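Local coordinates for uridine phosphorylase (Phytophthora capsici LT1534, PDB 6KD3) that catalyses the phosphorolysis of uridine to uracil and ribose 1-phosphate, a reaction of pyrimidine nucleoside salvage, at the interface of chains A and B. Numbering follows the deposited sequence. Chains: chain A/B, Uridine phosphorylase.

The interface of chains A and B. Residues chain A 94; chain B 62-64.
A:Ser94 meets B:Glu64 side chain to side chain: the hydroxyl OG of the serine points at the aliphatic base of the glutamate, 3.3 Å from B:Glu64 CG. The same oxygen is 3.7 Å from B:Glu64 CB, so among the modelled atoms of B:Glu64 it faces the first two methylenes. The A:Ser94 CB–OG bond is directed towards this pair, with an angle of about 142° at OG between its own CB and B:Glu64 CG. That approach depends on the serine torsion, which sets OG anti to the carbonyl carbon and beside the backbone N (chi1 -51°). On the partner, chi1 of 78° places CG between the backbone N and carbonyl carbon of B:Glu64; the model lacks the side chain beyond CG.

The rest of the patch is looser. B:Ser62 presents its CB to the backbone of A:Ser94, 4.0 Å from the amide N, while B:Ala63 N lies 4.5 Å from A:Ser94 CB. A:Ser94 therefore sits against a short bend of chain B where the loop enters helix 63-77. A:Ser94 has 55 Å² of its surface hidden and B:Glu64 18 Å², the latter probably an underestimate because its side chain is truncated; the patch hides 84 Å² in all.

In this family the active site lies at a dimer interface, where an arginine from one subunit reaches the phosphate pocket of the other. The Ser-Arg-Tyr sequence beginning at A:Ser94 and the Gly-Gly-Ser sequence ending at B:Ser62 probably belong to that shared pocket, and two-fold symmetry repeats the contact. B:Ser62 OG lies beside the glutamate, 4.2 Å from B:Glu64 CG in the same chain, its CB–OG bond running across that direction.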
loop_
_atom_site.group_PDB
_atom_site.type_symbol
_atom_site.label_atom_id
_atom_site.label_comp_id
_atom_site.label_asym_id
_atom_site.label_seq_id
_atom_site.Cartn_x
_atom_site.Cartn_y
_atom_site.Cartn_z
ATOM N N SER A 94 7.265 5.756 7.727
ATOM C CA SER A 94 8.363 4.875 7.359
ATOM C C SER A 94 8.026 4.063 6.115
ATOM O O SER A 94 8.895 3.348 5.598
ATOM C CB SER A 94 8.723 3.939 8.512
ATOM O OG SER A 94 8.929 4.635 9.738
ATOM N N SER B 62 2.801 2.077 9.430
ATOM C CA SER B 62 4.256 2.092 9.468
ATOM C C SER B 62 4.797 1.010 10.394
ATOM O O SER B 62 4.062 0.386 11.161
ATOM C CB SER B 62 4.760 3.466 9.896
ATOM O OG SER B 62 4.064 3.916 11.042
ATOM N N ALA B 63 6.107 0.778 10.286
ATOM C CA ALA B 63 6.819 -0.164 11.140
ATOM C C ALA B 63 7.230 0.456 12.462
ATOM O O ALA B 63 7.287 -0.238 13.486
ATOM C CB ALA B 63 8.068 -0.678 10.423
ATOM N N GLU B 64 7.524 1.754 12.452
ATOM C CA GLU B 64 7.924 2.466 13.653
ATOM C C GLU B 64 6.750 2.789 14.564
ATOM O O GLU B 64 6.980 3.192 15.707
ATOM C CB GLU B 64 8.666 3.745 13.270
ATOM C CG GLU B 64 7.761 4.869 12.821
#